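Local coordinates for protein glutamate racemase (Francisella tularensis subsp. tularensis, PDB 3OUT) that belongs to the Asp/Glu/hydantoin racemase family of two-domain enzymes built on parallel sheets and carries D-glutamic acid in a pocket between its domains, at residues G147-V150 against S151-E154; S159-I162 against V163-A167. One frame throughout, in Å; residues are numbered along the deposited sequence.

Interaction 1 (G147-V150 against S151-E154); sequences GLFV and SMIE
The short helix 149-154, beside the D-glutamic acid pocket, is built on contacts between Leu148, Phe149 and Val150 and the residues one turn further along. Met152 N donates to Leu148 O at 3.1 Å, and Glu154 N donates to Val150 O at 3.0 Å. Between them lies the bond from Ile153 N to Phe149 O, also 3.0 Å. One residue earlier in the chain, water 1 bridges the backbone, giving a hydrogen to Gly147 O and accepting one from Ser151 N. The Phe149 and selenomethionine Met152 side chains run alongside each other in a Met-aromatic contact. Met152 is extended until its last bend (chi3 78°), which carries CE to 3.6 Å from Phe149 CD1, an oblique approach to the ring; SE lies 5.5 Å from the ring centroid. Tyr170 and Tyr189 meet the same ring edge-to-face. Val150 and Glu154 lie side by side, pointing the same way, and Val150 CG1 is 3.9 Å from Glu154 OE2. The Val150 side chain comes within about 4 Å of the D-glutamic acid, while Glu154 OE2 is hydrogen-bonded to NE2 of the pocket residue His188, which makes Glu154 a second-shell partner of the pocket. Leu148 and Ser151 pack against their own counterparts in the second subunit.

Interaction 2 (S159-I162 against V163-A167); sequences SGHI and VELVA
His161 and Leu165 meet one turn apart in the first turns of helix 161-171, with a CH-pi contact between them. Leu165 CD1 sits over one face of the imidazole, 4.0 Å from the centroid and displaced toward the rim; its distance to His161 NE2 is 3.8 Å. With CG anti to the backbone nitrogen (chi1 -168°), the His161 ring swings along the helix to meet the leucine methyl. In the backbone of the same turn, Leu165 N donates to His161 O, and Val166 N donates to Ile162 O. On another side of the helix Ile162 CG2 approaches Val166 CG2 at 4.2 Å. Further out, His161, Ile162, Leu165 and Val166 all pack on the second subunit, where His161 touches Leu165 of that chain and Leu165 touches its His161. Gly160, with a positive phi of 99°, is the N-cap residue, and its carbonyl oxygen accepts Glu164 N at 2.9 Å. Glu164 CG rests 3.2 Å from this same Gly160 O, and the extended chain beyond it brings the carboxylate back toward the helix start. There water 3 accepts from Gly160 N at 3.0 Å and donates to Glu164 OE2 at 2.5 Å.

How the interactions relate
From the N terminus, the chain leaves strand 140-145, an outermost strand of the four-stranded parallel sheet, and enters interaction 1 at Gly147. Helix 149-154 ends and a short connection leads to Ser159, where interaction 2 opens helix 161-171 on the way to strand 181-184. Each contact closes only a local helical turn, and the two follow in series, neither nested nor crossed. Their helices nevertheless pack together: Phe149 CE1 lies 3.8 Å from Val166 CG1, and Met152 SE is 3.9 Å from Val166 CB. Both contacts also touch the second subunit, so each of the two helices reaches the subunit interface itself.

Interaction 1 (G147-V150 against S151-E154)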
loop_
_atom_site.group_PDB
_atom_site.type_symbol
_atom_site.label_atom_id
_atom_site.label_comp_id
_atom_site.label_asym_id
_atom_site.label_seq_id
_atom_site.Cartn_x
_atom_site.Cartn_y
_atom_site.Cartn_z
ATOM N N GLY B 147 -10.334 13.647 18.708
ATOM C CA GLY B 147 -9.163 13.141 17.975
ATOM C C GLY B 147 -8.166 12.308 18.762
ATOM O O GLY B 147 -7.711 11.260 18.278
ATOM N N LEU B 148 -7.830 12.744 19.984
ATOM C CA LEU B 148 -6.826 12.054 20.789
ATOM C C LEU B 148 -7.271 10.731 21.379
ATOM O O LEU B 148 -6.408 9.911 21.746
ATOM C CB LEU B 148 -6.296 12.929 21.925
ATOM C CG LEU B 148 -5.005 12.533 22.668
ATOM C CD1 LEU B 148 -3.815 12.209 21.711
ATOM C CD2 LEU B 148 -4.601 13.646 23.648
ATOM N N PHE B 149 -8.582 10.471 21.444
ATOM C CA PHE B 149 -9.013 9.289 22.182
ATOM C C PHE B 149 -8.429 7.950 21.668
ATOM O O PHE B 149 -8.058 7.081 22.463
ATOM C CB PHE B 149 -10.544 9.166 22.183
ATOM C CG PHE B 149 -11.289 9.948 23.261
ATOM C CD1 PHE B 149 -10.659 10.707 24.243
ATOM C CD2 PHE B 149 -12.677 9.910 23.249
ATOM C CE1 PHE B 149 -11.398 11.352 25.222
ATOM C CE2 PHE B 149 -13.431 10.611 24.198
ATOM C CZ PHE B 149 -12.790 11.295 25.193
ATOM N N VAL B 150 -8.397 7.744 20.360
ATOM C CA VAL B 150 -7.934 6.486 19.821
ATOM C C VAL B 150 -6.509 6.162 20.269
ATOM O O VAL B 150 -6.258 5.090 20.829
ATOM C CB VAL B 150 -8.055 6.421 18.286
ATOM C CG1 VAL B 150 -7.223 5.300 17.693
ATOM C CG2 VAL B 150 -9.544 6.270 17.863
ATOM N N SER B 151 -5.564 7.070 20.040
ATOM C CA SER B 151 -4.173 6.799 20.443
ATOM C C SER B 151 -4.031 6.649 21.968
ATOM O O SER B 151 -3.322 5.783 22.449
ATOM C CB SER B 151 -3.257 7.885 19.920
ATOM O OG SER B 151 -1.915 7.524 20.276
HETATM N N MSE B 152 -4.726 7.504 22.706
HETATM C CA MSE B 152 -4.733 7.515 24.167
HETATM C C MSE B 152 -5.079 6.111 24.675
HETATM O O MSE B 152 -4.381 5.554 25.524
HETATM C CB MSE B 152 -5.764 8.560 24.676
HETATM C CG MSE B 152 -5.814 8.667 26.130
HETATM SE SE MSE B 152 -7.193 9.929 26.695
HETATM C CE MSE B 152 -8.687 8.686 26.399
ATOM N N ILE B 153 -6.137 5.542 24.114
ATOM C CA ILE B 153 -6.636 4.248 24.552
ATOM C C ILE B 153 -5.675 3.133 24.124
ATOM O O ILE B 153 -5.380 2.192 24.886
ATOM C CB ILE B 153 -8.097 4.046 24.038
ATOM C CG1 ILE B 153 -9.032 4.982 24.823
ATOM C CG2 ILE B 153 -8.565 2.591 24.146
ATOM C CD1 ILE B 153 -10.380 5.154 24.135
ATOM N N GLU B 154 -5.150 3.242 22.902
ATOM C CA GLU B 154 -4.204 2.230 22.408
ATOM C C GLU B 154 -2.892 2.255 23.182
ATOM O O GLU B 154 -2.215 1.227 23.262
ATOM C CB GLU B 154 -3.964 2.349 20.907
ATOM C CG GLU B 154 -5.233 1.968 20.101
ATOM C CD GLU B 154 -5.053 1.952 18.609
ATOM O OE1 GLU B 154 -3.941 2.270 18.123
ATOM O OE2 GLU B 154 -6.028 1.627 17.892
HETATM O O HOH W 1 -5.555 9.563 18.417
#

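Interaction 2 (S159-I162 against V163-A167)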
loop_
_atom_site.group_PDB
_atom_site.type_symbol
_atom_site.label_atom_id
_atom_site.label_comp_id
_atom_site.label_asym_id
_atom_site.label_seq_id
_atom_site.Cartn_x
_atom_site.Cartn_y
_atom_site.Cartn_z
ATOM N N SER B 159 -8.261 4.976 32.102
ATOM C CA SER B 159 -8.930 5.577 33.244
ATOM C C SER B 159 -7.959 6.513 33.924
ATOM O O SER B 159 -6.788 6.541 33.583
ATOM C CB SER B 159 -9.401 4.497 34.229
ATOM O OG SER B 159 -8.272 3.870 34.802
ATOM N N GLY B 160 -8.439 7.293 34.875
ATOM C CA GLY B 160 -7.564 8.213 35.598
ATOM C C GLY B 160 -7.589 9.659 35.128
ATOM O O GLY B 160 -8.415 10.085 34.294
ATOM N N HIS B 161 -6.679 10.445 35.686
ATOM C CA HIS B 161 -6.796 11.889 35.597
ATOM C C HIS B 161 -6.542 12.380 34.164
ATOM O O HIS B 161 -7.203 13.288 33.705
ATOM C CB HIS B 161 -5.832 12.539 36.599
ATOM C CG HIS B 161 -6.065 14.006 36.812
ATOM N ND1 HIS B 161 -5.030 14.887 37.060
ATOM C CD2 HIS B 161 -7.201 14.748 36.842
ATOM C CE1 HIS B 161 -5.513 16.108 37.203
ATOM N NE2 HIS B 161 -6.827 16.053 37.080
ATOM N N ILE B 162 -5.584 11.791 33.469
ATOM C CA ILE B 162 -5.349 12.194 32.043
ATOM C C ILE B 162 -6.588 11.959 31.171
ATOM O O ILE B 162 -7.028 12.846 30.403
ATOM C CB ILE B 162 -4.140 11.481 31.438
ATOM C CG1 ILE B 162 -2.856 12.004 32.116
ATOM C CG2 ILE B 162 -4.059 11.710 29.911
ATOM C CD1 ILE B 162 -1.608 11.149 31.886
ATOM N N VAL B 163 -7.152 10.769 31.277
ATOM C CA VAL B 163 -8.339 10.407 30.504
ATOM C C VAL B 163 -9.465 11.367 30.838
ATOM O O VAL B 163 -10.130 11.910 29.955
ATOM C CB VAL B 163 -8.795 8.936 30.755
ATOM C CG1 VAL B 163 -10.095 8.648 30.026
ATOM C CG2 VAL B 163 -7.745 7.938 30.306
ATOM N N GLU B 164 -9.656 11.627 32.127
ATOM C CA GLU B 164 -10.682 12.591 32.528
ATOM C C GLU B 164 -10.470 14.007 31.983
ATOM O O GLU B 164 -11.401 14.640 31.529
ATOM C CB GLU B 164 -10.860 12.532 34.048
ATOM C CG GLU B 164 -11.415 11.180 34.489
ATOM C CD GLU B 164 -11.551 11.049 35.990
ATOM O OE1 GLU B 164 -11.568 12.091 36.670
ATOM O OE2 GLU B 164 -11.679 9.906 36.469
ATOM N N LEU B 165 -9.236 14.509 31.978
ATOM C CA LEU B 165 -8.988 15.822 31.444
ATOM C C LEU B 165 -9.153 15.914 29.924
ATOM O O LEU B 165 -9.657 16.900 29.446
ATOM C CB LEU B 165 -7.606 16.318 31.833
ATOM C CG LEU B 165 -7.414 16.773 33.289
ATOM C CD1 LEU B 165 -5.955 17.037 33.511
ATOM C CD2 LEU B 165 -8.235 18.014 33.608
ATOM N N VAL B 166 -8.672 14.904 29.186
ATOM C CA VAL B 166 -8.884 14.881 27.747
ATOM C C VAL B 166 -10.402 14.807 27.447
ATOM O O VAL B 166 -10.879 15.509 26.585
ATOM C CB VAL B 166 -8.134 13.700 27.074
ATOM C CG1 VAL B 166 -8.447 13.656 25.558
ATOM C CG2 VAL B 166 -6.597 13.844 27.326
ATOM N N ALA B 167 -11.135 13.954 28.171
ATOM C CA ALA B 167 -12.585 13.850 27.986
ATOM C C ALA B 167 -13.271 15.188 28.296
ATOM O O ALA B 167 -14.177 15.614 27.561
ATOM C CB ALA B 167 -13.178 12.710 28.819
HETATM O O HOH W 2 -5.237 8.599 32.923
HETATM O O HOH W 3 -11.387 7.724 35.191
#